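Local coordinates for PAC2 family protein (Mycobacterium tuberculosis, PDB 2WAM) that is of unknown function but belongs to the PAC2 family and represents a duplicated gene family in actinobacteria, at residues A[185-190]-A[283-288]. Residues are numbered along the deposited sequence; the frame is centred on the assembly and turned at random.
Sequences VPHTRP and AKIDEQ
Ile-285 lays its CG2 methyl over the centre of the His-187 imidazole, almost on the ring normal and 3.5 Å from the ring centroid, a CH-pi contact. The CB of His-187 already heads toward the helix, and a chi1 of 73°, with CG between the backbone N and the carbonyl carbon, sets the ring against Ile-285 and Asp-286. Thr-188 takes the opposite face: its own CG2 lies 3.5 Å above the ring plane, toward the rim, and the imidazole thus lies between two methyl groups, one over its centre and one near its rim.

The edge of the ring is used for a polar bond. His-187 NE2 donates to Asp-286 OD1 at 2.6 Å, the N-H pointing at its acceptor with an angle of 162° and the oxygen lying in the ring plane. The carboxylate itself is twisted, 37° away from the plane of the imidazole. This His-carboxylate hydrogen bond joins the turn to the helix. Tyr-244 OH hydrogen-bonds to ND1 as well, so both ring nitrogens are engaged and rotation of this buried ring is restrained.

Within the loop, Pro-186 to Arg-189 form a type I beta turn, and Arg-189 NH1 folds back onto Thr-188 O at 3.2 Å, approaching from above the carbonyl plane. Thr-188 OG1 is hydrogen-bonded to Glu-303, while Arg-189 NH2 forms a salt bridge with Asp-307.

The contact therefore joins the loop between strands 174-183 and 193-197 to helix 272-289, where Gln-282, about one turn before Asp-286, also bonds to His-187 O through its side-chain NE2. Leu-245 and Tyr-250 pack against both His-187 and Ile-285, and helix 293-315 meets the loop through Pro-186, Thr-188, Arg-189 and Pro-190.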
ATOM      1  N   VAL A 185      30.028  18.309  36.908  1.00 51.21           N
ATOM      2  CA  VAL A 185      29.388  19.164  37.915  1.00 48.82           C
ATOM      3  C   VAL A 185      28.997  18.317  39.119  1.00 47.88           C
ATOM      4  O   VAL A 185      28.727  17.133  38.978  1.00 45.89           O
ATOM      5  CB  VAL A 185      28.111  19.874  37.372  1.00 55.60           C
ATOM      6  CG1 VAL A 185      28.471  21.017  36.428  1.00 48.32           C
ATOM      7  CG2 VAL A 185      27.173  18.878  36.694  1.00 52.67           C
ATOM      8  N   PRO A 186      28.962  18.923  40.311  1.00 53.03           N
ATOM      9  CA  PRO A 186      28.632  18.157  41.518  1.00 49.91           C
ATOM     10  C   PRO A 186      27.128  18.089  41.723  1.00 50.88           C
ATOM     11  O   PRO A 186      26.413  19.014  41.349  1.00 50.68           O
ATOM     12  CB  PRO A 186      29.238  19.000  42.647  1.00 47.55           C
ATOM     13  CG  PRO A 186      29.737  20.285  42.000  1.00 48.66           C
ATOM     14  CD  PRO A 186      29.200  20.342  40.612  1.00 44.19           C
ATOM     15  N   HIS A 187      26.648  17.013  42.331  1.00 54.39           N
ATOM     16  CA  HIS A 187      25.234  16.930  42.675  1.00 50.71           C
ATOM     17  C   HIS A 187      24.901  17.897  43.811  1.00 49.26           C
ATOM     18  O   HIS A 187      23.740  18.032  44.200  1.00 47.95           O
ATOM     19  CB  HIS A 187      24.864  15.502  43.078  1.00 48.92           C
ATOM     20  CG  HIS A 187      25.376  15.105  44.425  1.00 50.99           C
ATOM     21  ND1 HIS A 187      26.621  14.544  44.612  1.00 53.13           N
ATOM     22  CD2 HIS A 187      24.817  15.197  45.655  1.00 52.62           C
ATOM     23  CE1 HIS A 187      26.805  14.306  45.897  1.00 50.73           C
ATOM     24  NE2 HIS A 187      25.724  14.691  46.553  1.00 48.47           N
ATOM     25  N   THR A 188      25.928  18.567  44.333  1.00 51.02           N
ATOM     26  CA  THR A 188      25.790  19.430  45.510  1.00 48.29           C
ATOM     27  C   THR A 188      25.693  20.906  45.159  1.00 40.38           C
ATOM     28  O   THR A 188      25.748  21.763  46.038  1.00 44.75           O
ATOM     29  CB  THR A 188      26.978  19.272  46.467  1.00 49.70           C
ATOM     30  OG1 THR A 188      28.194  19.341  45.712  1.00 49.89           O
ATOM     31  CG2 THR A 188      26.907  17.946  47.212  1.00 43.93           C
ATOM     32  N   ARG A 189      25.547  21.196  43.877  1.00 43.65           N
ATOM     33  CA  ARG A 189      25.383  22.567  43.425  1.00 51.01           C
ATOM     34  C   ARG A 189      24.161  22.692  42.538  1.00 51.68           C
ATOM     35  O   ARG A 189      23.726  21.712  41.947  1.00 55.84           O
ATOM     36  CB  ARG A 189      26.624  23.013  42.673  1.00 53.43           C
ATOM     37  CG  ARG A 189      27.869  23.005  43.531  1.00 56.03           C
ATOM     38  CD  ARG A 189      27.792  24.037  44.635  1.00 48.98           C
ATOM     39  NE  ARG A 189      29.089  24.187  45.286  1.00 64.09           N
ATOM     40  CZ  ARG A 189      29.461  23.546  46.389  1.00 69.56           C
ATOM     41  NH1 ARG A 189      28.634  22.704  46.992  1.00 67.68           N
ATOM     42  NH2 ARG A 189      30.666  23.757  46.896  1.00 74.13           N
ATOM     43  N   PRO A 190      23.610  23.908  42.433  1.00 54.68           N
ATOM     44  CA  PRO A 190      22.396  24.136  41.644  1.00 51.21           C
ATOM     45  C   PRO A 190      22.470  23.498  40.257  1.00 54.37           C
ATOM     46  O   PRO A 190      23.508  23.544  39.588  1.00 48.51           O
ATOM     47  CB  PRO A 190      22.341  25.659  41.527  1.00 48.06           C
ATOM     48  CG  PRO A 190      23.035  26.144  42.746  1.00 53.00           C
ATOM     49  CD  PRO A 190      24.140  25.157  43.003  1.00 55.56           C
ATOM     50  N   ALA A 283      19.581  12.522  49.166  1.00 41.45           N
ATOM     51  CA  ALA A 283      20.109  12.150  50.473  1.00 44.04           C
ATOM     52  C   ALA A 283      20.877  10.833  50.445  1.00 45.55           C
ATOM     53  O   ALA A 283      21.805  10.650  51.231  1.00 48.52           O
ATOM     54  CB  ALA A 283      19.002  12.098  51.513  1.00 26.45           C
ATOM     55  N   LYS A 284      20.488   9.917  49.560  1.00 41.78           N
ATOM     56  CA  LYS A 284      21.197   8.644  49.416  1.00 45.13           C
ATOM     57  C   LYS A 284      22.580   8.849  48.798  1.00 51.84           C
ATOM     58  O   LYS A 284      23.549   8.190  49.178  1.00 54.91           O
ATOM     59  CB  LYS A 284      20.388   7.660  48.575  1.00 46.31           C
ATOM     60  CG  LYS A 284      19.073   7.236  49.217  1.00 65.82           C
ATOM     61  CD  LYS A 284      19.203   5.945  50.023  1.00 71.62           C
ATOM     62  CE  LYS A 284      17.827   5.385  50.389  1.00 72.09           C
ATOM     63  NZ  LYS A 284      16.820   5.541  49.294  1.00 68.41           N
ATOM     64  N   ILE A 285      22.665   9.780  47.856  1.00 51.47           N
ATOM     65  CA  ILE A 285      23.933  10.107  47.217  1.00 56.36           C
ATOM     66  C   ILE A 285      24.921  10.767  48.179  1.00 59.00           C
ATOM     67  O   ILE A 285      26.114  10.485  48.124  1.00 62.56           O
ATOM     68  CB  ILE A 285      23.727  11.019  45.993  1.00 50.53           C
ATOM     69  CG1 ILE A 285      22.862  10.316  44.963  1.00 51.41           C
ATOM     70  CG2 ILE A 285      25.056  11.400  45.366  1.00 49.39           C
ATOM     71  CD1 ILE A 285      22.573  11.165  43.776  1.00 60.12           C
ATOM     72  N   ASP A 286      24.439  11.654  49.046  1.00 52.60           N
ATOM     73  CA  ASP A 286      25.332  12.285  50.013  1.00 56.33           C
ATOM     74  C   ASP A 286      25.899  11.214  50.925  1.00 61.06           C
ATOM     75  O   ASP A 286      27.113  11.111  51.095  1.00 63.16           O
ATOM     76  CB  ASP A 286      24.618  13.358  50.832  1.00 59.59           C
ATOM     77  CG  ASP A 286      24.301  14.593  50.020  1.00 66.67           C
ATOM     78  OD1 ASP A 286      25.002  14.836  49.019  1.00 71.53           O
ATOM     79  OD2 ASP A 286      23.347  15.320  50.378  1.00 64.92           O
ATOM     80  N   GLU A 287      25.007  10.409  51.498  1.00 61.29           N
ATOM     81  CA  GLU A 287      25.402   9.309  52.367  1.00 60.56           C
ATOM     82  C   GLU A 287      26.476   8.442  51.713  1.00 69.75           C
ATOM     83  O   GLU A 287      27.475   8.077  52.342  1.00 73.65           O
ATOM     84  CB  GLU A 287      24.190   8.456  52.739  1.00 53.10           C
ATOM     85  CG  GLU A 287      23.693   8.656  54.162  1.00 66.92           C
ATOM     86  CD  GLU A 287      22.637   7.633  54.555  1.00 78.54           C
ATOM     87  OE1 GLU A 287      21.586   7.615  53.879  1.00 80.29           O
ATOM     88  OE2 GLU A 287      22.858   6.859  55.529  1.00 72.36           O
ATOM     89  N   GLN A 288      26.261   8.131  50.440  1.00 64.08           N
ATOM     90  CA  GLN A 288      27.118   7.224  49.697  1.00 57.21           C
ATOM     91  C   GLN A 288      28.462   7.854  49.382  1.00 65.36           C
ATOM     92  O   GLN A 288      29.495   7.180  49.395  1.00 73.88           O
ATOM     93  CB  GLN A 288      26.424   6.846  48.394  1.00 59.99           C
ATOM     94  CG  GLN A 288      26.767   5.478  47.869  1.00 71.48           C
ATOM     95  CD  GLN A 288      25.757   5.000  46.857  1.00 79.39           C
ATOM     96  OE1 GLN A 288      25.315   5.768  46.004  1.00 76.66           O
ATOM     97  NE2 GLN A 288      25.371   3.729  46.951  1.00 87.41           N
TER